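Local coordinates for MazG-related protein (Thermotoga maritima, PDB 2YXH) that binds magnesium ions and probably hydrolyses nucleoside triphosphates to monophosphates and pyrophosphate, at residues Glu51-Ile54 with Gly55-Ile58; Val38-Ala41 with Val42-Asp46; Met1-Arg4 with Leu5-Ile9; Ile8-Arg11 with Ser12-Cys16. The protein carries 1 engineered substitution. All coordinates share one frame; numbering follows the deposited sequence.

All four contacts join side chains three to five residues apart along a helix or round its end, and all reach the second subunit. Interaction 1 is the buried one, where helix 47-72 turns two carboxylates onto a magnesium ion. Interaction 2 closes helix 24-43, the helix that supplies the other metal-binding glutamates; it touches interaction 1 through V38 packed on E53, but its chemistry is that of a surface helix end. Interactions 3 and 4 follow each other on helix 2-15 and share I8 and I9. Both set an apolar side against helix 47-72 and leave charged residues at the outside: like charges approach in both, and 8-16 adds a long salt bridge and a serine hydroxyl bond. L5 touches I58, linking interactions 3 and 1.

Interaction 1 (Glu51-Ile54 with Gly55-Ile58); sequences EEEI and GDMI. Engineered in segment 55-58: M57 (natural residue Leu). With MG (magnesium ion), chain D.
E53 and D56 bring their carboxylates together because each CG stands beside the backbone N, anti to the carbonyl carbon (chi1 -48° and -79°), and E53 bends again at its second torsion. The two groups lie side by side, pointing the same way from one helical turn, with their planes 80° apart. Each gives one oxygen to a magnesium ion: E53 OE1 at 2.1 Å and D56 OD2 at 1.9 Å. The shared metal accounts for the 3.1 Å approach of E53 OE1 to D56 OD2. This ExxD pair is half of the metal-binding motif of MazG proteins; E34 and E37 of helix 24-43 supply the other two protein ligands, and two waters complete six positions. One of these waters also donates to E53 OE2 and, at 2.5 Å, to E52 OE2, which makes E52 a second-shell residue. A further water bridges the helix backbone to the site, donating to E52 O and, at 2.8 Å, to D56 OD1. E52 OE2 and D56 OD1 are only 4.4 Å apart, but K86 of the second subunit forms salt bridges with both, which probably offsets their repulsion. On another side of the helix the chemistry is apolar: I54 CD1 meets CE of M57, an engineered selenomethionine, at 3.9 Å. Regular backbone bonds from G55 to E51 through I58 to I54 hold the turn. Helix 24-43 packs against this part of helix 47-72 through V38, on E53 and I54, and L31, on M57, while V83, A61 and L76 of the second subunit cover D56, M57 and I58.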
ATOM      1  N   GLU A  51      -9.245   1.838  11.181  1.00 23.50           N
ATOM      2  CA  GLU A  51      -8.578   3.003  10.711  1.00 25.10           C
ATOM      3  C   GLU A  51      -7.057   2.953  11.005  1.00 25.66           C
ATOM      4  O   GLU A  51      -6.264   3.260  10.148  1.00 29.52           O
ATOM      5  CB  GLU A  51      -9.170   4.238  11.337  1.00 25.31           C
ATOM      6  CG  GLU A  51      -8.409   5.490  11.042  1.00 27.21           C
ATOM      7  CD  GLU A  51      -8.976   6.644  11.877  1.00 34.64           C
ATOM      8  OE1 GLU A  51      -8.731   6.619  13.101  1.00 39.23           O
ATOM      9  OE2 GLU A  51      -9.664   7.556  11.339  1.00 38.60           O
ATOM     10  N   GLU A  52      -6.673   2.567  12.195  1.00 25.50           N
ATOM     11  CA  GLU A  52      -5.351   2.190  12.463  1.00 25.88           C
ATOM     12  C   GLU A  52      -4.725   1.196  11.480  1.00 26.12           C
ATOM     13  O   GLU A  52      -3.686   1.462  10.965  1.00 26.29           O
ATOM     14  CB  GLU A  52      -5.212   1.711  13.903  1.00 26.37           C
ATOM     15  CG  GLU A  52      -3.674   1.502  14.383  1.00 33.77           C
ATOM     16  CD  GLU A  52      -3.451   0.326  15.432  1.00 34.95           C
ATOM     17  OE1 GLU A  52      -4.406  -0.024  16.172  1.00 44.30           O
ATOM     18  OE2 GLU A  52      -2.304  -0.195  15.530  1.00 44.93           O
ATOM     19  N   GLU A  53      -5.271  -0.011  11.320  1.00 24.99           N
ATOM     20  CA  GLU A  53      -4.656  -0.942  10.466  1.00 24.40           C
ATOM     21  C   GLU A  53      -4.585  -0.476   8.972  1.00 25.42           C
ATOM     22  O   GLU A  53      -3.653  -0.855   8.245  1.00 26.23           O
ATOM     23  CB  GLU A  53      -5.427  -2.257  10.598  1.00 26.28           C
ATOM     24  CG  GLU A  53      -5.624  -2.603  12.118  1.00 21.32           C
ATOM     25  CD  GLU A  53      -4.268  -2.789  12.831  1.00 26.14           C
ATOM     26  OE1 GLU A  53      -3.219  -2.899  12.155  1.00 27.05           O
ATOM     27  OE2 GLU A  53      -4.211  -2.793  14.076  1.00 27.05           O
ATOM     28  N   ILE A  54      -5.616   0.205   8.487  1.00 22.41           N
ATOM     29  CA  ILE A  54      -5.497   0.766   7.106  1.00 23.05           C
ATOM     30  C   ILE A  54      -4.177   1.587   7.006  1.00 22.41           C
ATOM     31  O   ILE A  54      -3.349   1.413   6.097  1.00 24.02           O
ATOM     32  CB  ILE A  54      -6.733   1.576   6.705  1.00 20.94           C
ATOM     33  CG1 ILE A  54      -7.938   0.585   6.540  1.00 21.08           C
ATOM     34  CG2 ILE A  54      -6.481   2.256   5.325  1.00 21.52           C
ATOM     35  CD1 ILE A  54      -7.738  -0.497   5.448  1.00 18.92           C
ATOM     36  N   GLY A  55      -3.959   2.453   8.003  1.00 20.53           N
ATOM     37  CA  GLY A  55      -2.723   3.201   7.965  1.00 22.33           C
ATOM     38  C   GLY A  55      -1.480   2.306   8.050  1.00 23.15           C
ATOM     39  O   GLY A  55      -0.545   2.443   7.241  1.00 23.27           O
ATOM     40  N   ASP A  56      -1.455   1.390   9.028  1.00 22.65           N
ATOM     41  CA  ASP A  56      -0.355   0.424   9.115  1.00 22.56           C
ATOM     42  C   ASP A  56      -0.075  -0.241   7.794  1.00 23.27           C
ATOM     43  O   ASP A  56       1.039  -0.482   7.422  1.00 24.06           O
ATOM     44  CB  ASP A  56      -0.747  -0.640  10.105  1.00 23.39           C
ATOM     45  CG  ASP A  56      -0.582  -0.204  11.518  1.00 22.48           C
ATOM     46  OD1 ASP A  56      -0.177   0.938  11.818  1.00 31.24           O
ATOM     47  OD2 ASP A  56      -0.732  -1.012  12.368  1.00 31.17           O
HETATM   48  N   MSE A  57      -1.143  -0.610   7.110  1.00 24.05           N
HETATM   49  CA  MSE A  57      -1.087  -1.407   5.916  1.00 23.11           C
HETATM   50  C   MSE A  57      -0.439  -0.624   4.783  1.00 23.32           C
HETATM   51  O   MSE A  57       0.389  -1.138   4.058  1.00 21.58           O
HETATM   52  CB  MSE A  57      -2.536  -1.785   5.534  1.00 22.82           C
HETATM   53  CG  MSE A  57      -2.559  -2.593   4.187  1.00 23.93           C
HETATM   54 SE   MSE A  57      -4.331  -2.745   3.323  1.00 34.21          SE
HETATM   55  CE  MSE A  57      -4.677  -0.736   3.048  1.00 16.07           C
ATOM     56  N   ILE A  58      -0.866   0.629   4.620  0.50 22.27           N
ATOM     57  CA  ILE A  58      -0.316   1.488   3.576  0.50 23.59           C
ATOM     58  C   ILE A  58       1.186   1.825   3.809  0.50 23.78           C
ATOM     59  O   ILE A  58       2.015   1.753   2.871  0.50 23.03           O
ATOM     60  CB  ILE A  58      -1.076   2.807   3.489  0.50 23.26           C
ATOM     61  CG1 ILE A  58      -2.441   2.588   2.825  0.50 22.44           C
ATOM     62  CG2 ILE A  58      -0.207   3.867   2.720  0.50 24.17           C
ATOM     63  CD1 ILE A  58      -3.300   3.878   2.811  0.50 15.07           C
TER
HETATM   64 MG    MG D 502      -1.207  -2.818  12.580  1.00 29.18          MG
HETATM   65  O   HOH W   1      -1.683   3.219  12.489  1.00 16.98           O
HETATM   66  O   HOH W   2      -1.851  -2.575  14.793  1.00 27.70           O
HETATM   67  O   HOH W   3       0.948  -3.114  13.254  1.00 24.64           O

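Interaction 2 (Val38-Ala41 with Val42-Asp46); sequences VAEA and VKKND
V42 N bonds to V38 O at 2.8 Å, and K43 to A39 and K44 to E40 repeat the helical pattern before D46 N reaches back to A41 O at 3.1 Å. On the exposed side E40 and K44 approach each other obliquely. E40 CG lies anti to the backbone N (chi1 162°) and the chain then bends at its second torsion (74°), carrying the carboxylate over the K44 methylenes. E40 OE2 comes closest at K44 CE, 3.0 Å away; the salt bridge to K44 NZ is long, 3.8 Å. A water accepts from K44 NZ at 2.6 Å and donates weakly to E40 OE1, so the pair is joined through solvent as well as directly. The turn that follows is a Schellman motif: N45 takes a positive phi of 40°, its N bonds to V42 O, and the D46-to-A41 bond closes outside it. With the helix ended, D46 acts as N-cap of helix 47-72, its OD1 accepting from N49 N. The chain thus stops one helix and starts the next within a few residues. A41 CB sits beneath this turn, 4.0 Å from D46 O. On the buried side V42 CG2 lies against V38 O at 3.3 Å and more loosely beside V38 CG1. Both valines pack on L50 of helix 47-72; L28 of the second subunit meets V38 and A39, and E25 of that subunit meets V42.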
ATOM      1  N   VAL A  38      -6.171  -6.122   9.364  1.00 30.86           N
ATOM      2  CA  VAL A  38      -7.249  -5.347   8.748  1.00 31.16           C
ATOM      3  C   VAL A  38      -8.503  -6.285   8.692  1.00 32.61           C
ATOM      4  O   VAL A  38      -9.635  -5.925   9.107  1.00 34.30           O
ATOM      5  CB  VAL A  38      -6.847  -4.841   7.320  1.00 30.15           C
ATOM      6  CG1 VAL A  38      -8.038  -4.444   6.571  1.00 28.24           C
ATOM      7  CG2 VAL A  38      -5.880  -3.644   7.439  1.00 30.89           C
ATOM      8  N   ALA A  39      -8.283  -7.484   8.190  1.00 33.74           N
ATOM      9  CA  ALA A  39      -9.316  -8.516   8.158  1.00 33.80           C
ATOM     10  C   ALA A  39      -9.941  -8.694   9.534  1.00 34.66           C
ATOM     11  O   ALA A  39     -11.137  -8.632   9.671  1.00 36.91           O
ATOM     12  CB  ALA A  39      -8.752  -9.740   7.666  1.00 33.89           C
ATOM     13  N   GLU A  40      -9.163  -8.818  10.589  1.00 34.95           N
ATOM     14  CA  GLU A  40      -9.783  -8.895  11.916  1.00 35.17           C
ATOM     15  C   GLU A  40     -10.618  -7.642  12.245  1.00 34.92           C
ATOM     16  O   GLU A  40     -11.716  -7.717  12.755  1.00 36.91           O
ATOM     17  CB  GLU A  40      -8.684  -9.177  12.967  1.00 34.99           C
ATOM     18  CG  GLU A  40      -9.055  -8.883  14.398  1.00 41.31           C
ATOM     19  CD  GLU A  40     -10.038  -9.922  15.038  1.00 45.23           C
ATOM     20  OE1 GLU A  40     -10.366 -10.909  14.354  1.00 47.66           O
ATOM     21  OE2 GLU A  40     -10.492  -9.707  16.205  1.00 45.27           O
ATOM     22  N   ALA A  41     -10.129  -6.465  11.934  1.00 33.28           N
ATOM     23  CA  ALA A  41     -10.900  -5.273  12.350  1.00 30.20           C
ATOM     24  C   ALA A  41     -12.216  -5.181  11.563  1.00 28.45           C
ATOM     25  O   ALA A  41     -13.254  -4.812  12.105  1.00 27.38           O
ATOM     26  CB  ALA A  41     -10.087  -4.064  12.224  1.00 30.45           C
ATOM     27  N   VAL A  42     -12.183  -5.550  10.309  1.00 27.86           N
ATOM     28  CA  VAL A  42     -13.431  -5.623   9.534  1.00 31.20           C
ATOM     29  C   VAL A  42     -14.415  -6.617  10.205  1.00 34.38           C
ATOM     30  O   VAL A  42     -15.549  -6.288  10.542  1.00 33.81           O
ATOM     31  CB  VAL A  42     -13.134  -6.031   8.079  1.00 31.24           C
ATOM     32  CG1 VAL A  42     -14.423  -6.332   7.241  1.00 33.80           C
ATOM     33  CG2 VAL A  42     -12.351  -4.973   7.416  1.00 29.05           C
ATOM     34  N   LYS A  43     -13.924  -7.825  10.438  1.00 36.27           N
ATOM     35  CA  LYS A  43     -14.694  -8.796  11.201  1.00 40.49           C
ATOM     36  C   LYS A  43     -15.401  -8.235  12.425  1.00 38.87           C
ATOM     37  O   LYS A  43     -16.569  -8.475  12.593  1.00 38.83           O
ATOM     38  CB  LYS A  43     -13.821  -9.981  11.598  1.00 41.78           C
ATOM     39  CG  LYS A  43     -13.823 -11.071  10.521  1.00 46.14           C
ATOM     40  CD  LYS A  43     -12.603 -12.095  10.679  1.00 45.07           C
ATOM     41  CE  LYS A  43     -12.438 -12.966   9.396  1.00 47.09           C
ATOM     42  NZ  LYS A  43     -10.970 -13.228   9.291  1.00 49.11           N
ATOM     43  N   LYS A  44     -14.729  -7.448  13.244  1.00 38.86           N
ATOM     44  CA  LYS A  44     -15.378  -6.887  14.414  1.00 37.46           C
ATOM     45  C   LYS A  44     -16.153  -5.601  14.196  1.00 35.47           C
ATOM     46  O   LYS A  44     -16.588  -5.006  15.157  1.00 35.13           O
ATOM     47  CB  LYS A  44     -14.351  -6.644  15.521  1.00 38.68           C
ATOM     48  CG  LYS A  44     -13.413  -7.803  15.814  1.00 42.11           C
ATOM     49  CD  LYS A  44     -14.153  -9.097  16.305  1.00 47.65           C
ATOM     50  CE  LYS A  44     -13.290  -9.840  17.395  1.00 50.41           C
ATOM     51  NZ  LYS A  44     -13.566 -11.312  17.637  1.00 51.18           N
ATOM     52  N   ASN A  45     -16.287  -5.126  12.963  1.00 34.86           N
ATOM     53  CA  ASN A  45     -16.742  -3.710  12.773  1.00 33.61           C
ATOM     54  C   ASN A  45     -16.111  -2.784  13.780  1.00 32.12           C
ATOM     55  O   ASN A  45     -16.759  -1.956  14.407  1.00 32.06           O
ATOM     56  CB  ASN A  45     -18.300  -3.617  12.824  1.00 34.39           C
ATOM     57  CG  ASN A  45     -18.981  -4.593  11.867  1.00 35.04           C
ATOM     58  OD1 ASN A  45     -19.925  -5.281  12.210  1.00 36.86           O
ATOM     59  ND2 ASN A  45     -18.532  -4.615  10.666  1.00 33.81           N
ATOM     60  N   ASP A  46     -14.804  -2.952  13.987  1.00 32.92           N
ATOM     61  CA  ASP A  46     -14.053  -2.081  14.938  1.00 31.98           C
ATOM     62  C   ASP A  46     -13.444  -0.928  14.172  1.00 30.93           C
ATOM     63  O   ASP A  46     -12.354  -1.036  13.612  1.00 29.99           O
ATOM     64  CB  ASP A  46     -12.955  -2.829  15.726  1.00 31.08           C
ATOM     65  CG  ASP A  46     -12.322  -1.975  16.812  1.00 36.21           C
ATOM     66  OD1 ASP A  46     -12.311  -0.715  16.779  1.00 35.18           O
ATOM     67  OD2 ASP A  46     -11.828  -2.575  17.757  1.00 44.84           O
TER
HETATM   68  O   HOH W   4     -11.824 -12.940  16.541  1.00 45.65           O

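Interaction 3 (Met1-Arg4 with Leu5-Ile9); sequences MVER and LLEII
The carboxylates of E3 and E7 are turned 49° against each other on the exposed side of the helix, and neither lies flat on the other. Instead E7 OE2 stands over the face of the peptide group between E3 and R4, 3.2 Å from E3 C. E7 reaches back there because its CG is placed beside its backbone N (chi1 -61°) and the chain runs on extended, its CG passing 3.1 Å from E3 O. The nearest carboxylate oxygens, E3 OE1 and E7 OE2, are 4.3 Å apart, like charges that probably repel each other somewhat. The R4 guanidinium is the nearby opposite charge, with NE 5.0 Å from E7 OE2, so any attraction would be long-ranged. Two negative charges near a helix start are probably favoured by the helix dipole. On a neighbouring side of the helix V2 and L6 lie side by side, pointing the same way, with V2 CG1 4.1 Å from L6 CD1. The backbone tightens as the helix begins: L5 N has just weak bonds, to M1 O and V2 O, whereas L6 N reaches V2 O at 2.9 Å and E7 N bonds to E3 O in turn. I8 N approaches R4 O from above the carbonyl plane, 42° out of it, while I8 CG1 also presses on that oxygen at 3.2 Å. Helix 2-15 lays L5 on Y59 and L62 of helix 47-72. Helix 76-90 of the second subunit covers another side, with its Q81, I80, V84 and S88 against M1, V2, R4 and I8.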
HETATM    1  N   MSE A   1      -2.175  12.402   5.487  1.00 65.26           N
HETATM    2  CA  MSE A   1      -1.212  13.201   4.615  1.00 65.44           C
HETATM    3  C   MSE A   1      -0.056  12.363   4.032  1.00 63.13           C
HETATM    4  O   MSE A   1       0.948  12.085   4.702  1.00 62.96           O
HETATM    5  CB  MSE A   1      -0.692  14.352   5.437  1.00 67.48           C
HETATM    6  CG  MSE A   1      -1.464  14.460   6.806  1.00 72.33           C
HETATM    7 SE   MSE A   1      -0.865  13.478   8.466  1.00 84.20          SE
HETATM    8  CE  MSE A   1      -0.076  14.945   9.560  1.00 77.38           C
ATOM      9  N   VAL A   2      -0.232  11.962   2.779  1.00 61.12           N
ATOM     10  CA  VAL A   2       0.621  11.003   2.065  1.00 59.64           C
ATOM     11  C   VAL A   2       2.102  11.400   1.904  1.00 58.86           C
ATOM     12  O   VAL A   2       3.002  10.579   1.920  1.00 57.44           O
ATOM     13  CB  VAL A   2       0.043  10.816   0.647  1.00 59.65           C
ATOM     14  CG1 VAL A   2       0.790   9.726  -0.138  1.00 59.15           C
ATOM     15  CG2 VAL A   2      -1.426  10.478   0.733  1.00 61.38           C
ATOM     16  N   GLU A   3       2.305  12.689   1.664  1.00 57.98           N
ATOM     17  CA  GLU A   3       3.593  13.288   1.538  1.00 57.33           C
ATOM     18  C   GLU A   3       4.309  13.075   2.866  1.00 53.66           C
ATOM     19  O   GLU A   3       5.426  12.588   2.866  1.00 52.71           O
ATOM     20  CB  GLU A   3       3.412  14.785   1.207  1.00 57.72           C
ATOM     21  CG  GLU A   3       4.584  15.492   0.525  1.00 61.06           C
ATOM     22  CD  GLU A   3       4.408  17.049   0.496  1.00 63.29           C
ATOM     23  OE1 GLU A   3       3.445  17.588   1.150  1.00 69.58           O
ATOM     24  OE2 GLU A   3       5.234  17.735  -0.181  1.00 68.49           O
ATOM     25  N   ARG A   4       3.650  13.394   3.981  1.00 50.22           N
ATOM     26  CA  ARG A   4       4.233  13.213   5.309  1.00 49.23           C
ATOM     27  C   ARG A   4       4.727  11.788   5.541  1.00 45.56           C
ATOM     28  O   ARG A   4       5.645  11.567   6.275  1.00 45.56           O
ATOM     29  CB  ARG A   4       3.200  13.517   6.408  1.00 50.99           C
ATOM     30  CG  ARG A   4       2.594  14.984   6.433  1.00 55.83           C
ATOM     31  CD  ARG A   4       2.733  15.603   7.851  1.00 61.42           C
ATOM     32  NE  ARG A   4       3.989  15.092   8.421  1.00 64.19           N
ATOM     33  CZ  ARG A   4       4.255  14.865   9.710  1.00 65.21           C
ATOM     34  NH1 ARG A   4       3.308  15.116  10.647  1.00 63.80           N
ATOM     35  NH2 ARG A   4       5.483  14.368  10.042  1.00 60.14           N
ATOM     36  N   LEU A   5       4.052  10.839   4.916  1.00 41.88           N
ATOM     37  CA  LEU A   5       4.351   9.420   5.037  1.00 37.44           C
ATOM     38  C   LEU A   5       5.528   9.100   4.127  1.00 36.84           C
ATOM     39  O   LEU A   5       6.414   8.360   4.494  1.00 35.58           O
ATOM     40  CB  LEU A   5       3.140   8.591   4.619  1.00 35.82           C
ATOM     41  CG  LEU A   5       3.340   7.062   4.752  1.00 30.12           C
ATOM     42  CD1 LEU A   5       3.856   6.855   6.158  1.00 26.33           C
ATOM     43  CD2 LEU A   5       2.067   6.593   4.608  1.00 29.61           C
ATOM     44  N   LEU A   6       5.558   9.663   2.941  1.00 36.57           N
ATOM     45  CA  LEU A   6       6.701   9.406   2.079  1.00 37.92           C
ATOM     46  C   LEU A   6       7.999  10.036   2.577  1.00 38.76           C
ATOM     47  O   LEU A   6       9.074   9.579   2.258  1.00 37.79           O
ATOM     48  CB  LEU A   6       6.396   9.858   0.673  1.00 38.56           C
ATOM     49  CG  LEU A   6       5.294   9.163  -0.095  1.00 38.52           C
ATOM     50  CD1 LEU A   6       4.758  10.119  -1.167  1.00 41.88           C
ATOM     51  CD2 LEU A   6       5.857   7.911  -0.752  1.00 38.19           C
ATOM     52  N   GLU A   7       7.856  11.130   3.335  1.00 41.03           N
ATOM     53  CA  GLU A   7       8.978  11.840   3.933  1.00 42.63           C
ATOM     54  C   GLU A   7       9.468  10.952   5.025  1.00 39.51           C
ATOM     55  O   GLU A   7      10.694  10.794   5.210  1.00 38.78           O
ATOM     56  CB  GLU A   7       8.562  13.221   4.493  1.00 43.02           C
ATOM     57  CG  GLU A   7       8.008  14.191   3.400  1.00 47.81           C
ATOM     58  CD  GLU A   7       7.287  15.456   3.958  1.00 50.91           C
ATOM     59  OE1 GLU A   7       7.990  16.393   4.436  1.00 61.10           O
ATOM     60  OE2 GLU A   7       6.020  15.537   3.917  1.00 58.59           O
ATOM     61  N   ILE A   8       8.515  10.345   5.734  1.00 37.31           N
ATOM     62  CA  ILE A   8       8.862   9.405   6.783  1.00 37.28           C
ATOM     63  C   ILE A   8       9.677   8.225   6.254  1.00 35.95           C
ATOM     64  O   ILE A   8      10.774   7.906   6.755  1.00 36.80           O
ATOM     65  CB  ILE A   8       7.644   8.969   7.570  1.00 38.78           C
ATOM     66  CG1 ILE A   8       7.302  10.079   8.553  1.00 38.28           C
ATOM     67  CG2 ILE A   8       7.876   7.620   8.274  1.00 38.09           C
ATOM     68  CD1 ILE A   8       6.978   9.579   9.900  1.00 45.04           C
ATOM     69  N   ILE A   9       9.151   7.621   5.211  1.00 33.35           N
ATOM     70  CA  ILE A   9       9.809   6.555   4.544  1.00 31.78           C
ATOM     71  C   ILE A   9      11.175   7.109   4.075  1.00 31.77           C
ATOM     72  O   ILE A   9      12.177   6.475   4.304  1.00 29.09           O
ATOM     73  CB  ILE A   9       8.956   6.071   3.330  1.00 32.31           C
ATOM     74  CG1 ILE A   9       7.548   5.611   3.699  1.00 29.37           C
ATOM     75  CG2 ILE A   9       9.687   5.068   2.500  1.00 32.30           C
ATOM     76  CD1 ILE A   9       7.493   4.313   4.310  1.00 36.01           C
TER

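Interaction 4 (Ile8-Arg11 with Ser12-Cys16); sequences IIER and SLRKC
Two hydrogen bonds from S12 converge on I8 O: the backbone N at 2.9 Å, in the carbonyl plane, and OG at 3.1 Å, from 42° out of that plane. OG can fold back on its own helix because it lies anti to the carbonyl carbon, beside the backbone N (chi1 -67°). Putting an alanine here would probably leave I8 O with the backbone N as its sole donor from this turn. L13 N and R14 N bond to I9 O and E10 O, and C16 N closes the turn on S12 O. Among the charges, E10 and R14 cross at about a right angle, yet carboxylate and guanidinium are nearly coplanar, 13° apart. E10 OE2 comes to the guanidinium edge, but its salt bridge to R14 NE is long, 3.7 Å, and OE2 lies nearer the R14 CG methylene, at 3.4 Å. R11 NH1 and R14 NH2 are like charges 4.4 Å apart; R11 NH1 bonds to L94 O of the second subunit, and K15 NZ to W96 O there. Among the packing contacts, the K15 CG methylene lies against R11 O at 3.3 Å. C16 caps helix 17-20, whose L19 touches S12 and L13; I9 packs on Y59, L63 and A66 of helix 47-72, and L13 on Q69, while F95 and W93 of the second subunit lie against R11 and C16.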
ATOM      1  N   ILE A   8       8.515  10.345   5.734  1.00 37.31           N
ATOM      2  CA  ILE A   8       8.862   9.405   6.783  1.00 37.28           C
ATOM      3  C   ILE A   8       9.677   8.225   6.254  1.00 35.95           C
ATOM      4  O   ILE A   8      10.774   7.906   6.755  1.00 36.80           O
ATOM      5  CB  ILE A   8       7.644   8.969   7.570  1.00 38.78           C
ATOM      6  CG1 ILE A   8       7.302  10.079   8.553  1.00 38.28           C
ATOM      7  CG2 ILE A   8       7.876   7.620   8.274  1.00 38.09           C
ATOM      8  CD1 ILE A   8       6.978   9.579   9.900  1.00 45.04           C
ATOM      9  N   ILE A   9       9.151   7.621   5.211  1.00 33.35           N
ATOM     10  CA  ILE A   9       9.809   6.555   4.544  1.00 31.78           C
ATOM     11  C   ILE A   9      11.175   7.109   4.075  1.00 31.77           C
ATOM     12  O   ILE A   9      12.177   6.475   4.304  1.00 29.09           O
ATOM     13  CB  ILE A   9       8.956   6.071   3.330  1.00 32.31           C
ATOM     14  CG1 ILE A   9       7.548   5.611   3.699  1.00 29.37           C
ATOM     15  CG2 ILE A   9       9.687   5.068   2.500  1.00 32.30           C
ATOM     16  CD1 ILE A   9       7.493   4.313   4.310  1.00 36.01           C
ATOM     17  N   GLU A  10      11.259   8.327   3.488  1.00 34.30           N
ATOM     18  CA  GLU A  10      12.639   8.782   3.078  1.00 33.73           C
ATOM     19  C   GLU A  10      13.605   8.841   4.273  1.00 33.00           C
ATOM     20  O   GLU A  10      14.803   8.410   4.175  1.00 34.10           O
ATOM     21  CB  GLU A  10      12.716  10.087   2.263  1.00 34.48           C
ATOM     22  CG  GLU A  10      14.251  10.530   2.063  1.00 38.17           C
ATOM     23  CD  GLU A  10      15.146   9.669   1.022  1.00 47.24           C
ATOM     24  OE1 GLU A  10      14.547   8.967   0.140  1.00 55.99           O
ATOM     25  OE2 GLU A  10      16.440   9.718   1.073  1.00 45.68           O
ATOM     26  N   ARG A  11      13.091   9.331   5.410  1.00 31.83           N
ATOM     27  CA  ARG A  11      13.930   9.513   6.591  1.00 30.47           C
ATOM     28  C   ARG A  11      14.383   8.137   7.076  1.00 30.98           C
ATOM     29  O   ARG A  11      15.474   8.000   7.560  1.00 32.15           O
ATOM     30  CB  ARG A  11      13.152  10.197   7.712  1.00 32.12           C
ATOM     31  CG  ARG A  11      13.037  11.699   7.503  1.00 30.75           C
ATOM     32  CD  ARG A  11      12.097  12.273   8.536  1.00 33.79           C
ATOM     33  NE  ARG A  11      12.016  13.699   8.326  1.00 37.69           N
ATOM     34  CZ  ARG A  11      12.994  14.530   8.665  1.00 40.05           C
ATOM     35  NH1 ARG A  11      14.080  14.071   9.288  1.00 34.26           N
ATOM     36  NH2 ARG A  11      12.867  15.823   8.374  1.00 42.86           N
ATOM     37  N   SER A  12      13.537   7.151   6.932  1.00 27.83           N
ATOM     38  CA  SER A  12      13.929   5.767   7.354  1.00 28.88           C
ATOM     39  C   SER A  12      15.023   5.120   6.485  1.00 30.55           C
ATOM     40  O   SER A  12      15.832   4.311   6.965  1.00 32.07           O
ATOM     41  CB  SER A  12      12.706   4.891   7.225  1.00 26.69           C
ATOM     42  OG  SER A  12      11.668   5.236   8.148  1.00 28.30           O
ATOM     43  N   LEU A  13      14.983   5.397   5.186  1.00 31.72           N
ATOM     44  CA  LEU A  13      16.011   4.895   4.284  1.00 32.29           C
ATOM     45  C   LEU A  13      17.324   5.499   4.727  1.00 34.30           C
ATOM     46  O   LEU A  13      18.338   4.794   4.802  1.00 34.07           O
ATOM     47  CB  LEU A  13      15.700   5.281   2.831  1.00 31.37           C
ATOM     48  CG  LEU A  13      14.638   4.333   2.259  1.00 32.82           C
ATOM     49  CD1 LEU A  13      14.072   4.861   0.913  1.00 30.45           C
ATOM     50  CD2 LEU A  13      15.107   2.844   2.260  1.00 23.53           C
ATOM     51  N   ARG A  14      17.273   6.793   5.073  1.00 35.75           N
ATOM     52  CA  ARG A  14      18.459   7.514   5.376  1.00 38.04           C
ATOM     53  C   ARG A  14      19.031   7.314   6.740  1.00 37.98           C
ATOM     54  O   ARG A  14      20.233   7.558   6.920  1.00 37.73           O
ATOM     55  CB  ARG A  14      18.267   8.976   5.141  1.00 38.73           C
ATOM     56  CG  ARG A  14      18.631   9.356   3.705  1.00 45.70           C
ATOM     57  CD  ARG A  14      18.621  10.906   3.536  1.00 53.79           C
ATOM     58  NE  ARG A  14      17.453  11.616   4.132  1.00 57.42           N
ATOM     59  CZ  ARG A  14      17.466  12.410   5.228  1.00 58.60           C
ATOM     60  NH1 ARG A  14      18.608  12.620   5.952  1.00 54.01           N
ATOM     61  NH2 ARG A  14      16.301  12.995   5.606  1.00 54.43           N
ATOM     62  N   LYS A  15      18.224   6.856   7.701  1.00 37.03           N
ATOM     63  CA  LYS A  15      18.648   7.007   9.084  1.00 36.07           C
ATOM     64  C   LYS A  15      18.435   5.789   9.925  1.00 35.19           C
ATOM     65  O   LYS A  15      19.128   5.580  10.901  1.00 35.64           O
ATOM     66  CB  LYS A  15      17.902   8.129   9.770  1.00 36.10           C
ATOM     67  CG  LYS A  15      17.981   9.511   9.079  1.00 39.20           C
ATOM     68  CD  LYS A  15      17.134  10.401   9.968  1.00 43.73           C
ATOM     69  CE  LYS A  15      17.586  11.856  10.000  1.00 45.87           C
ATOM     70  NZ  LYS A  15      18.977  11.977  10.495  1.00 48.08           N
ATOM     71  N   CYS A  16      17.414   5.037   9.604  1.00 35.08           N
ATOM     72  CA  CYS A  16      17.001   3.901  10.437  1.00 34.52           C
ATOM     73  C   CYS A  16      17.815   2.589  10.413  1.00 35.69           C
ATOM     74  O   CYS A  16      17.835   1.841   9.417  1.00 35.51           O
ATOM     75  CB  CYS A  16      15.526   3.629  10.179  1.00 34.11           C
ATOM     76  SG  CYS A  16      14.964   2.441  11.343  1.00 32.64           S
TER